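Long-range contact in mRNA interferase RelE (Escherichia coli, PDB 4FXH), which cleaves mRNA in the ribosomal A site with high codon specificity, inhibiting translation during amino acid starvation as the toxin of a type II toxin-antitoxin system: residues E9-E14 with V73-V78. The protein carries 1 engineered substitution. Sequence-based numbering, arbitrary orientation.
Sequences ERALKE and VFVISV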
ATOM      1  N   GLU A   9      -2.223  11.927   3.422  1.00 35.78           N
ATOM      2  CA  GLU A   9      -3.577  12.105   3.938  1.00 38.62           C
ATOM      3  C   GLU A   9      -4.649  11.490   3.038  1.00 35.26           C
ATOM      4  O   GLU A   9      -5.629  10.944   3.533  1.00 35.53           O
ATOM      5  CB  GLU A   9      -3.860  13.583   4.218  1.00 45.73           C
ATOM      6  CG  GLU A   9      -2.884  14.195   5.217  1.00 48.96           C
ATOM      7  CD  GLU A   9      -3.271  15.597   5.648  1.00 53.93           C
ATOM      8  OE1 GLU A   9      -4.327  15.754   6.295  1.00 56.66           O
ATOM      9  OE2 GLU A   9      -2.511  16.542   5.343  1.00 54.58           O
ATOM     10  N   ARG A  10      -4.459  11.562   1.723  1.00 34.17           N
ATOM     11  CA  ARG A  10      -5.385  10.901   0.809  1.00 36.05           C
ATOM     12  C   ARG A  10      -5.320   9.386   1.002  1.00 33.91           C
ATOM     13  O   ARG A  10      -6.345   8.710   0.980  1.00 35.06           O
ATOM     14  CB  ARG A  10      -5.101  11.255  -0.657  1.00 37.37           C
ATOM     15  CG  ARG A  10      -5.111  12.740  -0.997  1.00 40.76           C
ATOM     16  CD  ARG A  10      -3.716  13.186  -1.402  1.00 41.49           C
ATOM     17  NE  ARG A  10      -3.697  14.327  -2.310  1.00 44.01           N
ATOM     18  CZ  ARG A  10      -2.580  14.917  -2.728  1.00 41.89           C
ATOM     19  NH1 ARG A  10      -1.403  14.474  -2.308  1.00 37.84           N
ATOM     20  NH2 ARG A  10      -2.638  15.950  -3.558  1.00 44.45           N
ATOM     21  N   ALA A  11      -4.114   8.865   1.203  1.00 33.81           N
ATOM     22  CA  ALA A  11      -3.911   7.430   1.406  1.00 30.81           C
ATOM     23  C   ALA A  11      -4.431   6.951   2.760  1.00 30.02           C
ATOM     24  O   ALA A  11      -4.872   5.812   2.893  1.00 30.26           O
ATOM     25  CB  ALA A  11      -2.441   7.069   1.247  1.00 27.47           C
ATOM     26  N   LEU A  12      -4.365   7.813   3.769  1.00 30.44           N
ATOM     27  CA  LEU A  12      -4.926   7.485   5.076  1.00 34.47           C
ATOM     28  C   LEU A  12      -6.451   7.440   4.994  1.00 37.96           C
ATOM     29  O   LEU A  12      -7.092   6.576   5.595  1.00 38.79           O
ATOM     30  CB  LEU A  12      -4.474   8.490   6.139  1.00 36.72           C
ATOM     31  CG  LEU A  12      -5.012   8.272   7.555  1.00 39.48           C
ATOM     32  CD1 LEU A  12      -4.664   6.879   8.065  1.00 38.77           C
ATOM     33  CD2 LEU A  12      -4.481   9.344   8.499  1.00 39.33           C
ATOM     34  N   LYS A  13      -7.026   8.372   4.239  1.00 39.45           N
ATOM     35  CA  LYS A  13      -8.449   8.335   3.941  1.00 43.26           C
ATOM     36  C   LYS A  13      -8.816   7.064   3.169  1.00 41.36           C
ATOM     37  O   LYS A  13      -9.845   6.444   3.442  1.00 41.32           O
ATOM     38  CB  LYS A  13      -8.873   9.576   3.154  1.00 48.05           C
ATOM     39  CG  LYS A  13      -8.768  10.880   3.931  1.00 52.30           C
ATOM     40  CD  LYS A  13      -9.568  10.830   5.224  1.00 55.50           C
ATOM     41  CE  LYS A  13     -10.210  12.178   5.520  1.00 59.57           C
ATOM     42  NZ  LYS A  13     -10.918  12.178   6.830  1.00 62.63           N
ATOM     43  N   GLU A  14      -7.975   6.683   2.207  1.00 33.34           N
ATOM     44  CA  GLU A  14      -8.170   5.441   1.453  1.00 39.20           C
ATOM     45  C   GLU A  14      -8.104   4.235   2.381  1.00 38.82           C
ATOM     46  O   GLU A  14      -8.861   3.272   2.232  1.00 41.16           O
ATOM     47  CB  GLU A  14      -7.115   5.301   0.347  1.00 35.99           C
ATOM     48  CG  GLU A  14      -7.271   6.298  -0.795  1.00 37.75           C
ATOM     49  CD  GLU A  14      -6.148   6.229  -1.821  1.00 36.49           C
ATOM     50  OE1 GLU A  14      -6.365   6.682  -2.966  1.00 38.70           O
ATOM     51  OE2 GLU A  14      -5.050   5.737  -1.488  1.00 33.39           O
ATOM     52  N   VAL A  73       9.307   6.075   5.625  1.00 22.92           N
ATOM     53  CA  VAL A  73       8.515   5.376   4.619  1.00 21.19           C
ATOM     54  C   VAL A  73       7.168   6.082   4.483  1.00 20.13           C
ATOM     55  O   VAL A  73       6.370   6.118   5.423  1.00 21.14           O
ATOM     56  CB  VAL A  73       8.305   3.892   4.970  1.00 19.85           C
ATOM     57  CG1 VAL A  73       7.209   3.286   4.100  1.00 18.74           C
ATOM     58  CG2 VAL A  73       9.606   3.126   4.801  1.00 21.18           C
ATOM     59  N   PHE A  74       6.934   6.662   3.314  1.00 18.68           N
ATOM     60  CA  PHE A  74       5.754   7.481   3.090  1.00 15.94           C
ATOM     61  C   PHE A  74       4.729   6.745   2.239  1.00 17.37           C
ATOM     62  O   PHE A  74       4.872   6.665   1.020  1.00 16.22           O
ATOM     63  CB  PHE A  74       6.154   8.798   2.423  1.00 21.99           C
ATOM     64  CG  PHE A  74       5.070   9.841   2.430  1.00 25.12           C
ATOM     65  CD1 PHE A  74       4.664  10.427   3.617  1.00 27.85           C
ATOM     66  CD2 PHE A  74       4.468  10.245   1.250  1.00 26.79           C
ATOM     67  CE1 PHE A  74       3.670  11.388   3.628  1.00 29.80           C
ATOM     68  CE2 PHE A  74       3.475  11.205   1.254  1.00 28.88           C
ATOM     69  CZ  PHE A  74       3.076  11.777   2.444  1.00 29.99           C
ATOM     70  N   VAL A  75       3.703   6.201   2.885  1.00 17.65           N
ATOM     71  CA  VAL A  75       2.627   5.520   2.173  1.00 18.13           C
ATOM     72  C   VAL A  75       1.798   6.534   1.396  1.00 19.06           C
ATOM     73  O   VAL A  75       1.180   7.423   1.982  1.00 21.68           O
ATOM     74  CB  VAL A  75       1.705   4.744   3.124  1.00 18.16           C
ATOM     75  CG1 VAL A  75       0.563   4.116   2.343  1.00 18.55           C
ATOM     76  CG2 VAL A  75       2.495   3.679   3.882  1.00 15.43           C
ATOM     77  N   ILE A  76       1.780   6.397   0.078  1.00 17.28           N
ATOM     78  CA  ILE A  76       1.186   7.425  -0.760  1.00 20.29           C
ATOM     79  C   ILE A  76      -0.143   7.001  -1.392  1.00 23.04           C
ATOM     80  O   ILE A  76      -1.060   7.813  -1.540  1.00 22.00           O
ATOM     81  CB  ILE A  76       2.195   7.923  -1.826  1.00 30.66           C
ATOM     82  CG1 ILE A  76       1.734   9.250  -2.414  1.00 32.40           C
ATOM     83  CG2 ILE A  76       2.439   6.877  -2.917  1.00 31.00           C
ATOM     84  CD1 ILE A  76       2.861  10.067  -2.964  1.00 34.19           C
ATOM     85  N   SER A  77      -0.251   5.726  -1.740  1.00 24.95           N
ATOM     86  CA  SER A  77      -1.445   5.220  -2.392  1.00 25.96           C
ATOM     87  C   SER A  77      -1.726   3.800  -1.926  1.00 26.56           C
ATOM     88  O   SER A  77      -0.821   2.972  -1.845  1.00 27.31           O
ATOM     89  CB  SER A  77      -1.276   5.257  -3.913  1.00 24.62           C
ATOM     90  OG  SER A  77      -2.510   5.042  -4.573  1.00 27.43           O
ATOM     91  N   VAL A  78      -2.984   3.530  -1.608  1.00 27.89           N
ATOM     92  CA  VAL A  78      -3.402   2.195  -1.212  1.00 30.62           C
ATOM     93  C   VAL A  78      -4.799   1.919  -1.760  1.00 32.76           C
ATOM     94  O   VAL A  78      -5.692   2.759  -1.651  1.00 34.36           O
ATOM     95  CB  VAL A  78      -3.362   2.025   0.323  1.00 32.33           C
ATOM     96  CG1 VAL A  78      -4.177   3.113   1.013  1.00 34.65           C
ATOM     97  CG2 VAL A  78      -3.842   0.644   0.719  1.00 32.38           C
TER
HETATM   98  O   HOH W   1      -5.277   4.924  -5.067  1.00 19.15           O
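Glu14 and Val78 carry the one direct hydrogen bond between helix segment 9-14 and strand segment 73-78. Val78 N reaches Glu14 OE2 at 3.0 Å, and an N-H...O angle of 174° makes the bond almost straight. The carboxylate is delivered by a chain that runs extended beyond CG, CG itself lying anti to the carbonyl carbon. Its other oxygen, OE1, accepts from a water 2.9 Å away that is also hydrogen-bonded to Ser77 OG, so both carboxylate oxygens are tied to consecutive strand residues and rotation of the group is restrained. The same OE2 sits 3.1 Å from Val78 O; as both are acceptors this is no bond, and the closeness is probably unfavourable, offset by the N-H bond.

Val78 CG1 rests against the helix, touching Glu14 CB at 3.7 Å and Ala11 O at 3.4 Å. With chi1 54°, that methyl stands between the backbone N and the carbonyl carbon of its own residue. One helical turn earlier, Ala11 points its methyl at the strand backbone, its CB 3.2 Å from Ile76 O. Such a small side chain suits an axis separation of 6.8 Å, with the segments crossing at 56°.

Ile76 and Ser77 form a classic beta bulge opposite Val63. The Val78 side chain lies about 7 Å from that of Arg61, an inferred transition-state stabiliser. The contact packs the first helix of this RelE/ParE-family toxin against its sheet, where Val75 touches Leu30 and Val78 Leu26, both of helix 22-33, and strand 72-78 runs between parallel strand 4-7 and antiparallel strand 62-67.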